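Local atomic coordinates of galectin-1 (PDB entry 1A78), a protein that binds beta-galactosides and probably a range of complex carbohydrates as a homodimeric lectin, and may regulate apoptosis and differentiation of cells. Residues S71-E76 against S108-K113; L44-R49 against N57-N62; L12-C17 against Y92-I97. All coordinates share one frame; numbering follows the deposited sequence.

Contact 1. Residues S71-E76 against S108-K113; sequences SEQREE and SFPVRK. With GAL (beta-D-galactopyranose), chain C; YIO (1-thio-beta-D-galactopyranose), chain B.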
loop_
_atom_site.group_PDB
_atom_site.type_symbol
_atom_site.label_atom_id
_atom_site.label_comp_id
_atom_site.label_asym_id
_atom_site.label_seq_id
_atom_site.Cartn_x
_atom_site.Cartn_y
_atom_site.Cartn_z
ATOM N N SER A 71 21.879 15.004 7.893
ATOM C CA SER A 71 21.687 16.459 7.884
ATOM C C SER A 71 20.317 16.873 7.413
ATOM O O SER A 71 19.938 16.584 6.282
ATOM C CB SER A 71 22.720 17.139 6.988
ATOM O OG SER A 71 24.003 16.585 7.203
ATOM N N GLU A 72 19.597 17.605 8.246
ATOM C CA GLU A 72 18.265 18.050 7.876
ATOM C C GLU A 72 18.358 19.063 6.743
ATOM O O GLU A 72 19.378 19.744 6.585
ATOM C CB GLU A 72 17.544 18.708 9.057
ATOM C CG GLU A 72 17.294 17.814 10.270
ATOM C CD GLU A 72 16.281 18.416 11.241
ATOM O OE1 GLU A 72 16.060 19.631 11.178
ATOM O OE2 GLU A 72 15.679 17.691 12.055
ATOM N N GLN A 73 17.306 19.111 5.931
ATOM C CA GLN A 73 17.173 20.046 4.826
ATOM C C GLN A 73 15.787 20.600 5.065
ATOM O O GLN A 73 14.808 19.861 4.972
ATOM C CB GLN A 73 17.227 19.351 3.462
ATOM C CG GLN A 73 16.736 20.256 2.318
ATOM C CD GLN A 73 16.896 19.639 0.931
ATOM O OE1 GLN A 73 17.966 19.141 0.584
ATOM N NE2 GLN A 73 15.828 19.678 0.130
ATOM N N ARG A 74 15.693 21.856 5.473
ATOM C CA ARG A 74 14.388 22.444 5.721
ATOM C C ARG A 74 13.873 23.128 4.461
ATOM O O ARG A 74 14.656 23.417 3.564
ATOM C CB ARG A 74 14.457 23.443 6.877
ATOM C CG ARG A 74 14.568 22.793 8.238
ATOM C CD ARG A 74 14.061 23.720 9.341
ATOM N NE ARG A 74 13.849 23.018 10.609
ATOM C CZ ARG A 74 14.767 22.275 11.218
ATOM N NH1 ARG A 74 15.977 22.143 10.691
ATOM N NH2 ARG A 74 14.450 21.583 12.307
ATOM N N GLU A 75 12.567 23.368 4.390
ATOM C CA GLU A 75 11.963 24.027 3.242
ATOM C C GLU A 75 10.823 24.866 3.759
ATOM O O GLU A 75 10.152 24.489 4.714
ATOM C CB GLU A 75 11.442 23.028 2.216
ATOM C CG GLU A 75 11.951 23.297 0.814
ATOM C CD GLU A 75 13.324 22.702 0.572
ATOM O OE1 GLU A 75 13.636 21.674 1.198
ATOM O OE2 GLU A 75 14.097 23.232 -0.254
ATOM N N GLU A 76 10.590 25.997 3.106
ATOM C CA GLU A 76 9.547 26.939 3.521
ATOM C C GLU A 76 8.170 26.811 2.848
ATOM O O GLU A 76 7.190 27.344 3.358
ATOM C CB GLU A 76 10.076 28.371 3.378
ATOM C CG GLU A 76 11.476 28.614 4.004
ATOM C CD GLU A 76 11.506 28.398 5.516
ATOM O OE1 GLU A 76 10.514 28.786 6.177
ATOM O OE2 GLU A 76 12.514 27.846 6.033
ATOM N N SER A 108 13.785 18.946 -4.598
ATOM C CA SER A 108 14.410 17.645 -4.545
ATOM C C SER A 108 15.216 17.478 -3.261
ATOM O O SER A 108 15.406 18.455 -2.524
ATOM C CB SER A 108 15.279 17.423 -5.783
ATOM O OG SER A 108 16.477 18.165 -5.718
ATOM N N PHE A 109 15.589 16.222 -2.963
ATOM C CA PHE A 109 16.401 15.838 -1.807
ATOM C C PHE A 109 17.461 14.915 -2.378
ATOM O O PHE A 109 17.174 14.157 -3.290
ATOM C CB PHE A 109 15.567 15.100 -0.772
ATOM C CG PHE A 109 16.324 14.784 0.508
ATOM C CD1 PHE A 109 16.589 15.788 1.444
ATOM C CD2 PHE A 109 16.768 13.479 0.777
ATOM C CE1 PHE A 109 17.281 15.503 2.617
ATOM C CE2 PHE A 109 17.459 13.180 1.952
ATOM C CZ PHE A 109 17.718 14.186 2.871
ATOM N N PRO A 110 18.715 15.000 -1.902
ATOM C CA PRO A 110 19.750 14.120 -2.446
ATOM C C PRO A 110 19.666 12.660 -1.954
ATOM O O PRO A 110 19.249 12.386 -0.815
ATOM C CB PRO A 110 21.034 14.789 -1.963
ATOM C CG PRO A 110 20.642 15.273 -0.629
ATOM C CD PRO A 110 19.292 15.898 -0.886
ATOM N N VAL A 111 20.044 11.738 -2.830
ATOM C CA VAL A 111 20.058 10.331 -2.505
ATOM C C VAL A 111 21.427 10.068 -1.897
ATOM O O VAL A 111 22.427 10.002 -2.607
ATOM C CB VAL A 111 19.833 9.475 -3.760
ATOM C CG1 VAL A 111 20.241 8.032 -3.498
ATOM C CG2 VAL A 111 18.368 9.536 -4.139
ATOM N N ARG A 112 21.469 9.929 -0.577
ATOM C CA ARG A 112 22.730 9.718 0.128
ATOM C C ARG A 112 23.214 8.275 0.042
ATOM O O ARG A 112 24.351 7.971 0.378
ATOM C CB ARG A 112 22.617 10.261 1.560
ATOM C CG ARG A 112 21.813 11.568 1.541
ATOM C CD ARG A 112 22.203 12.604 2.580
ATOM N NE ARG A 112 21.132 12.810 3.544
ATOM C CZ ARG A 112 20.808 13.968 4.113
ATOM N NH1 ARG A 112 21.459 15.081 3.821
ATOM N NH2 ARG A 112 19.852 13.994 5.031
ATOM N N LYS A 113 22.379 7.418 -0.528
ATOM C CA LYS A 113 22.706 6.009 -0.709
ATOM C C LYS A 113 21.876 5.478 -1.856
ATOM O O LYS A 113 20.650 5.470 -1.779
ATOM C CB LYS A 113 22.380 5.212 0.554
ATOM C CG LYS A 113 22.660 3.735 0.419
ATOM C CD LYS A 113 22.526 3.041 1.739
ATOM C CE LYS A 113 22.796 1.566 1.552
ATOM N NZ LYS A 113 24.149 1.292 0.989
HETATM C C1 GAL C . 15.252 17.121 15.564
HETATM C C2 GAL C . 15.179 18.605 15.166
HETATM C C3 GAL C . 16.584 19.165 14.916
HETATM C C4 GAL C . 17.475 18.909 16.140
HETATM C C5 GAL C . 17.484 17.425 16.438
HETATM C C6 GAL C . 18.315 17.154 17.668
HETATM O O2 GAL C . 14.395 18.775 13.998
HETATM O O3 GAL C . 16.498 20.558 14.658
HETATM O O4 GAL C . 16.958 19.593 17.278
HETATM O O5 GAL C . 16.124 16.974 16.708
HETATM O O6 GAL C . 18.076 15.854 18.160
HETATM C C1 YIO B . 13.799 14.912 14.796
HETATM C C2 YIO B . 12.448 14.243 14.816
HETATM C C3 YIO B . 12.438 13.063 13.865
HETATM C C4 YIO B . 12.734 13.575 12.482
HETATM C C5 YIO B . 14.077 14.306 12.492
HETATM C C6 YIO B . 14.389 14.955 11.169
HETATM O O2 YIO B . 12.161 13.800 16.123
HETATM O O3 YIO B . 11.156 12.464 13.874
HETATM O O4 YIO B . 11.689 14.442 12.074
HETATM O O5 YIO B . 14.104 15.356 13.477
HETATM O O6 YIO B . 15.775 15.251 11.097
HETATM S S1 YIO B . 13.564 16.447 15.733
#
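Arg112 and Ser71 meet end-on: both terminal guanidinium nitrogens of Arg112 donate to the backbone oxygen of Ser71. The NH2–O bond is the shorter, 2.9 Å, although NH2 of Arg112 stands above the carbonyl plane of Ser71; NH1 lies in that plane on a lone pair, with a longer, more bent bond. Arginine suits this place because a long chain, here bent at chi2 and chi3, can carry a planar multiple donor across to the edge strand of the other sheet. One guanidinium face lies against Phe109 CZ, and NE, bonded to Ser63 OG, helps hold its rotation.

Gln73 makes the second bridge. Its CG is anti to the backbone N (chi1 165°) and the chain runs extended past the Phe109 ring, CB at the ring edge, until NE2 donates to Ser108 O at 3.0 Å, nearly straight at 163°. NE2 also donates to OE1 of Glu75. These bonds tie edge strands 68-75 and 106-110 of the two sandwich sheets, antiparallel but too far apart for backbone pairing.

Behind them, Glu72 turns to the sugar. Its OE2 accepts from O2 of the galactose and O6 of the thiogalactose, each at 2.6 Å, while OE1 bridges to Arg74 NH1. Arg74, itself paired with Asp55, gives a long bond from NH2 to galactose O3. With such a counterion, Glu72 would probably stay ionised and accept from both sugar hydroxyls.

Contact 2. Residues L44-R49 against N57-N62; sequences LHFNAR and NKIVCN. With YIO (1-thio-beta-D-galactopyranose), chain B; GAL (beta-D-galactopyranose), chain C.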
loop_
_atom_site.group_PDB
_atom_site.type_symbol
_atom_site.label_atom_id
_atom_site.label_comp_id
_atom_site.label_asym_id
_atom_site.label_seq_id
_atom_site.Cartn_x
_atom_site.Cartn_y
_atom_site.Cartn_z
ATOM N N LEU A 44 14.661 8.844 2.549
ATOM C CA LEU A 44 13.967 10.099 2.713
ATOM C C LEU A 44 12.912 10.058 3.801
ATOM O O LEU A 44 12.045 9.193 3.771
ATOM C CB LEU A 44 13.238 10.520 1.411
ATOM C CG LEU A 44 12.280 11.753 1.518
ATOM C CD1 LEU A 44 13.049 13.027 1.943
ATOM C CD2 LEU A 44 11.579 12.039 0.213
ATOM N N HIS A 45 13.024 10.965 4.774
ATOM C CA HIS A 45 12.024 11.165 5.830
ATOM C C HIS A 45 11.498 12.581 5.516
ATOM O O HIS A 45 12.233 13.576 5.641
ATOM C CB HIS A 45 12.626 11.130 7.242
ATOM C CG HIS A 45 11.712 11.672 8.314
ATOM N ND1 HIS A 45 10.723 10.919 8.915
ATOM C CD2 HIS A 45 11.657 12.891 8.908
ATOM C CE1 HIS A 45 10.095 11.644 9.827
ATOM N NE2 HIS A 45 10.643 12.845 9.845
ATOM N N PHE A 46 10.259 12.628 5.032
ATOM C CA PHE A 46 9.566 13.848 4.643
ATOM C C PHE A 46 8.614 14.228 5.776
ATOM O O PHE A 46 7.547 13.648 5.909
ATOM C CB PHE A 46 8.803 13.549 3.354
ATOM C CG PHE A 46 7.934 14.655 2.889
ATOM C CD1 PHE A 46 6.630 14.765 3.347
ATOM C CD2 PHE A 46 8.423 15.600 2.005
ATOM C CE1 PHE A 46 5.832 15.805 2.941
ATOM C CE2 PHE A 46 7.628 16.652 1.582
ATOM C CZ PHE A 46 6.332 16.760 2.051
ATOM N N ASN A 47 8.965 15.234 6.566
ATOM C CA ASN A 47 8.141 15.611 7.706
ATOM C C ASN A 47 7.536 17.028 7.602
ATOM O O ASN A 47 8.266 18.022 7.653
ATOM C CB ASN A 47 9.024 15.466 8.953
ATOM C CG ASN A 47 8.275 15.651 10.260
ATOM O OD1 ASN A 47 8.913 15.755 11.302
ATOM N ND2 ASN A 47 6.939 15.648 10.234
ATOM N N ALA A 48 6.218 17.115 7.424
ATOM C CA ALA A 48 5.537 18.407 7.330
ATOM C C ALA A 48 5.108 18.792 8.741
ATOM O O ALA A 48 4.182 18.197 9.306
ATOM C CB ALA A 48 4.323 18.323 6.409
ATOM N N ARG A 49 5.771 19.803 9.298
ATOM C CA ARG A 49 5.513 20.276 10.652
ATOM C C ARG A 49 4.595 21.478 10.787
ATOM O O ARG A 49 4.982 22.596 10.505
ATOM C CB ARG A 49 6.851 20.575 11.341
ATOM C CG ARG A 49 7.765 19.355 11.413
ATOM C CD ARG A 49 9.078 19.629 12.129
ATOM N NE ARG A 49 9.867 18.408 12.284
ATOM C CZ ARG A 49 11.067 18.335 12.858
ATOM N NH1 ARG A 49 11.655 19.420 13.358
ATOM N NH2 ARG A 49 11.703 17.175 12.900
ATOM N N ASN A 57 4.655 25.366 10.537
ATOM C CA ASN A 57 4.413 25.334 9.091
ATOM C C ASN A 57 5.679 25.210 8.255
ATOM O O ASN A 57 5.877 25.957 7.300
ATOM C CB ASN A 57 3.650 26.558 8.617
ATOM C CG ASN A 57 2.188 26.447 8.849
ATOM O OD1 ASN A 57 1.745 26.019 9.910
ATOM N ND2 ASN A 57 1.411 26.863 7.874
ATOM N N LYS A 58 6.498 24.215 8.547
ATOM C CA LYS A 58 7.744 24.032 7.810
ATOM C C LYS A 58 7.832 22.566 7.383
ATOM O O LYS A 58 7.150 21.717 7.940
ATOM C CB LYS A 58 8.916 24.352 8.745
ATOM C CG LYS A 58 10.207 24.729 8.059
ATOM C CD LYS A 58 10.184 26.190 7.706
ATOM C CE LYS A 58 10.181 27.039 8.980
ATOM N NZ LYS A 58 9.835 28.488 8.736
ATOM N N ILE A 59 8.683 22.275 6.411
ATOM C CA ILE A 59 8.896 20.921 5.913
ATOM C C ILE A 59 10.333 20.560 6.235
ATOM O O ILE A 59 11.252 21.275 5.852
ATOM C CB ILE A 59 8.697 20.841 4.367
ATOM C CG1 ILE A 59 7.212 20.872 4.033
ATOM C CG2 ILE A 59 9.378 19.599 3.766
ATOM C CD1 ILE A 59 6.947 20.823 2.551
ATOM N N VAL A 60 10.537 19.480 6.969
ATOM C CA VAL A 60 11.895 19.044 7.284
ATOM C C VAL A 60 12.151 17.713 6.568
ATOM O O VAL A 60 11.293 16.852 6.588
ATOM C CB VAL A 60 12.075 18.871 8.813
ATOM C CG1 VAL A 60 13.483 18.435 9.131
ATOM C CG2 VAL A 60 11.767 20.180 9.517
ATOM N N CYS A 61 13.269 17.571 5.872
ATOM C CA CYS A 61 13.570 16.324 5.182
ATOM C C CYS A 61 14.891 15.832 5.701
ATOM O O CYS A 61 15.781 16.636 5.988
ATOM C CB CYS A 61 13.675 16.514 3.659
ATOM S SG CYS A 61 12.114 16.826 2.834
ATOM N N ASN A 62 15.033 14.517 5.836
ATOM C CA ASN A 62 16.310 13.975 6.315
ATOM C C ASN A 62 16.442 12.528 5.888
ATOM O O ASN A 62 15.506 11.962 5.308
ATOM C CB ASN A 62 16.396 14.071 7.841
ATOM C CG ASN A 62 17.813 14.149 8.340
ATOM O OD1 ASN A 62 18.764 13.924 7.598
ATOM N ND2 ASN A 62 17.969 14.464 9.614
HETATM C C1 YIO B . 13.799 14.912 14.796
HETATM C C2 YIO B . 12.448 14.243 14.816
HETATM C C3 YIO B . 12.438 13.063 13.865
HETATM C C4 YIO B . 12.734 13.575 12.482
HETATM C C5 YIO B . 14.077 14.306 12.492
HETATM C C6 YIO B . 14.389 14.955 11.169
HETATM O O2 YIO B . 12.161 13.800 16.123
HETATM O O3 YIO B . 11.156 12.464 13.874
HETATM O O4 YIO B . 11.689 14.442 12.074
HETATM O O5 YIO B . 14.104 15.356 13.477
HETATM O O6 YIO B . 15.775 15.251 11.097
HETATM S S1 YIO B . 13.564 16.447 15.733
HETATM C C1 GAL C . 15.252 17.121 15.564
HETATM C C2 GAL C . 15.179 18.605 15.166
HETATM C C3 GAL C . 16.584 19.165 14.916
HETATM C C4 GAL C . 17.475 18.909 16.140
HETATM C C5 GAL C . 17.484 17.425 16.438
HETATM C C6 GAL C . 18.315 17.154 17.668
HETATM O O2 GAL C . 14.395 18.775 13.998
HETATM O O3 GAL C . 16.498 20.558 14.658
HETATM O O4 GAL C . 16.958 19.593 17.278
HETATM O O5 GAL C . 16.124 16.974 16.708
HETATM O O6 GAL C . 18.076 15.854 18.160
#
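Strands 44-49 and 58-62 run antiparallel with their axes 4.7 Å apart, their pairs His45–Asn62, Asn47–Val60 and Arg49–Lys58 each closed by two backbone hydrogen bonds. At the turn end, Asn57 and Lys58 together face Arg49 in a G1 beta bulge.

His45, Asn47, Arg49, Val60 and Asn62 lie on the face that meets the sugar. Arg49 runs extended from CG to NE, which brings its guanidinium alongside both rings: NH1 donates to galactose O2 at 2.9 Å and NH2 to O4 of the thiogalactose at 2.9 Å. The group is held in rotation by NE, which gives an almost straight bond (172°) to Asn47 OD1 from above that carbonyl plane, and by Asp55, a salt-bridge partner of NH1. Asn47 ND2 is held by the backbone oxygen of Phe31, fixing the amide with OD1 toward Arg49. CG2 of Val60 packs on one guanidinium face, 3.6 Å from its plane and toward its rim. His45 NE2 reaches the same O4 at 2.9 Å in a weak, bent bond; ND1 is held by Asn34. Asn62 ND2 gives thiogalactose O6 a straight bond of 2.8 Å.

Phe46, Ala48, Ile59 and Cys61 point to the other face. There Phe46 CE2 meets Ile59 CG2 at 4.1 Å, and the Cys61 sulfur approaches the ring obliquely beside CD2, with Phe107 and Phe101 of the opposing sheet against them.

Mostly polar residues on the sugar face, with an apolar interior behind them, make the galectin carbohydrate-recognition site, in which the axial O4 of galactose is read by His45 and Arg49.

Contact 3. Residues L12-C17 against Y92-I97; sequences LKPGHC and YQTQKI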
loop_
_atom_site.group_PDB
_atom_site.type_symbol
_atom_site.label_atom_id
_atom_site.label_comp_id
_atom_site.label_asym_id
_atom_site.label_seq_id
_atom_site.Cartn_x
_atom_site.Cartn_y
_atom_site.Cartn_z
ATOM N N LEU A 12 10.415 0.417 -5.806
ATOM C CA LEU A 12 10.471 1.635 -6.606
ATOM C C LEU A 12 11.878 1.728 -7.171
ATOM O O LEU A 12 12.834 1.799 -6.420
ATOM C CB LEU A 12 10.133 2.866 -5.752
ATOM C CG LEU A 12 9.816 4.196 -6.451
ATOM C CD1 LEU A 12 8.508 4.108 -7.244
ATOM C CD2 LEU A 12 9.708 5.293 -5.415
ATOM N N LYS A 13 12.005 1.653 -8.493
ATOM C CA LYS A 13 13.303 1.714 -9.168
ATOM C C LYS A 13 13.433 3.101 -9.731
ATOM O O LYS A 13 12.429 3.806 -9.864
ATOM C CB LYS A 13 13.366 0.691 -10.309
ATOM C CG LYS A 13 13.072 -0.754 -9.881
ATOM C CD LYS A 13 13.256 -1.716 -11.031
ATOM C CE LYS A 13 13.291 -3.176 -10.559
ATOM N NZ LYS A 13 14.433 -3.476 -9.623
ATOM N N PRO A 14 14.665 3.533 -10.054
ATOM C CA PRO A 14 14.792 4.886 -10.603
ATOM C C PRO A 14 13.949 5.089 -11.863
ATOM O O PRO A 14 13.710 4.155 -12.652
ATOM C CB PRO A 14 16.303 5.039 -10.837
ATOM C CG PRO A 14 16.817 3.657 -10.875
ATOM C CD PRO A 14 15.987 2.916 -9.873
ATOM N N GLY A 15 13.454 6.309 -12.013
ATOM C CA GLY A 15 12.630 6.626 -13.146
ATOM C C GLY A 15 11.200 6.258 -12.872
ATOM O O GLY A 15 10.420 6.172 -13.804
ATOM N N HIS A 16 10.853 5.964 -11.622
ATOM C CA HIS A 16 9.463 5.631 -11.276
ATOM C C HIS A 16 9.017 6.443 -10.110
ATOM O O HIS A 16 9.837 7.031 -9.427
ATOM C CB HIS A 16 9.310 4.164 -10.984
ATOM C CG HIS A 16 9.607 3.316 -12.164
ATOM N ND1 HIS A 16 8.635 2.925 -13.056
ATOM C CD2 HIS A 16 10.778 2.850 -12.649
ATOM C CE1 HIS A 16 9.196 2.251 -14.040
ATOM N NE2 HIS A 16 10.496 2.192 -13.819
ATOM N N CYS A 17 7.730 6.450 -9.833
ATOM C CA CYS A 17 7.267 7.271 -8.751
ATOM C C CYS A 17 6.150 6.640 -7.972
ATOM O O CYS A 17 5.579 5.646 -8.402
ATOM C CB CYS A 17 6.784 8.598 -9.321
ATOM S SG CYS A 17 5.351 8.403 -10.389
ATOM N N TYR A 92 11.848 8.834 -8.018
ATOM C CA TYR A 92 13.180 8.379 -7.667
ATOM C C TYR A 92 14.098 8.365 -8.865
ATOM O O TYR A 92 13.781 7.790 -9.898
ATOM C CB TYR A 92 13.086 6.980 -7.046
ATOM C CG TYR A 92 14.394 6.311 -6.698
ATOM C CD1 TYR A 92 15.494 7.046 -6.243
ATOM C CD2 TYR A 92 14.523 4.927 -6.781
ATOM C CE1 TYR A 92 16.677 6.412 -5.879
ATOM C CE2 TYR A 92 15.711 4.286 -6.418
ATOM C CZ TYR A 92 16.775 5.029 -5.967
ATOM O OH TYR A 92 17.935 4.386 -5.589
ATOM N N GLN A 93 15.214 9.065 -8.727
ATOM C CA GLN A 93 16.254 9.130 -9.734
ATOM C C GLN A 93 17.497 8.678 -8.935
ATOM O O GLN A 93 17.539 8.830 -7.717
ATOM C CB GLN A 93 16.374 10.556 -10.254
ATOM C CG GLN A 93 15.099 11.082 -10.966
ATOM C CD GLN A 93 14.866 10.447 -12.350
ATOM O OE1 GLN A 93 15.808 10.033 -13.019
ATOM N NE2 GLN A 93 13.609 10.356 -12.764
ATOM N N THR A 94 18.487 8.080 -9.579
ATOM C CA THR A 94 19.642 7.576 -8.829
ATOM C C THR A 94 20.446 8.587 -8.004
ATOM O O THR A 94 21.240 8.203 -7.134
ATOM C CB THR A 94 20.630 6.836 -9.764
ATOM O OG1 THR A 94 20.830 7.604 -10.958
ATOM C CG2 THR A 94 20.097 5.448 -10.128
ATOM N N GLN A 95 20.246 9.872 -8.280
ATOM C CA GLN A 95 21.000 10.918 -7.612
ATOM C C GLN A 95 20.188 11.768 -6.656
ATOM O O GLN A 95 20.737 12.311 -5.697
ATOM C CB GLN A 95 21.668 11.808 -8.667
ATOM C CG GLN A 95 20.746 12.138 -9.859
ATOM C CD GLN A 95 21.374 13.123 -10.841
ATOM O OE1 GLN A 95 20.701 14.043 -11.338
ATOM N NE2 GLN A 95 22.669 12.944 -11.123
ATOM N N LYS A 96 18.886 11.851 -6.891
ATOM C CA LYS A 96 18.014 12.665 -6.059
ATOM C C LYS A 96 16.574 12.161 -6.157
ATOM O O LYS A 96 16.213 11.454 -7.101
ATOM C CB LYS A 96 18.047 14.116 -6.553
ATOM C CG LYS A 96 17.298 14.295 -7.879
ATOM C CD LYS A 96 17.348 15.705 -8.442
ATOM C CE LYS A 96 18.681 16.002 -9.072
ATOM N NZ LYS A 96 18.577 17.188 -9.978
ATOM N N ILE A 97 15.744 12.580 -5.214
ATOM C CA ILE A 97 14.346 12.206 -5.200
ATOM C C ILE A 97 13.620 13.509 -5.394
ATOM O O ILE A 97 13.935 14.487 -4.731
ATOM C CB ILE A 97 13.936 11.570 -3.855
ATOM C CG1 ILE A 97 14.616 10.199 -3.719
ATOM C CG2 ILE A 97 12.414 11.480 -3.758
ATOM C CD1 ILE A 97 14.464 9.507 -2.372
#
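Pro14 and Tyr92 form the tight part of this contact, lying side by side and pointing the same way. Tyr92 has CG anti to the backbone N (chi1 176°), which lays its ring beside the turn: Pro14 CB sits over one face, Pro14 CD approaches ring atom CE2 at 3.7 Å, and the carbonyl oxygen of Leu12 lies at the ring edge, 3.6 Å from CD2. The rigid proline ring presents CB and CD, an apolar surface with little freedom to move, to the aromatic ring. From the inner side Leu12 adds CD2 against Tyr92 CB at 4.1 Å, and the hydroxyl of Tyr92 is anchored on Leu115 O.

Two backbone bonds join the chains beside this packing. Gly15 N donates to Tyr92 O at a short 2.6 Å, and Tyr92 N to His16 O at 3.0 Å, almost straight.

Toward solvent the contact thins out. Thr94 adds only CG2, 3.8 Å from Pro14 CG, and Gln93 NE2, hydrogen-bonded to Glu91, passes Gly15 CA at 3.9 Å.

Lys13-His16 is a type II beta turn. Pro14 suits its first corner, where phi (-57°) fits the ring's restraint; glycine fits the second, where phi is positive (85°) and a side chain would collide with the carbonyl oxygen of Pro14. Leading from strand 6-12 of one sheet to strand 16-23 of the other, this inter-sheet turn of the galectin beta sandwich packs against a hairpin end, the Gln93-Lys96 turn joining strands 85-92 and 96-101.

Contacts 1 and 2 lie about 9 Å apart, centre to centre, and share the six-stranded sheet through the neighbouring strands 58-65 and 68-75; both touch the two sugars. Contact 2 closes in the chain before contact 1 opens. Contact 1 also reaches strand 106-110 at an edge of the five-stranded sheet, where strand 96-101 joins it to contact 3, their centres about 14 Å apart. The segments of contacts 1 and 3 alternate along the chain, and contact 2 falls between the two segments of contact 3. Contacts 2 and 3, centres about 19 Å apart, meet through Leu44 and Ile97 across the sandwich interior. Sugar recognition thus occupies one sheet, with contact 3 at an end of the sandwich.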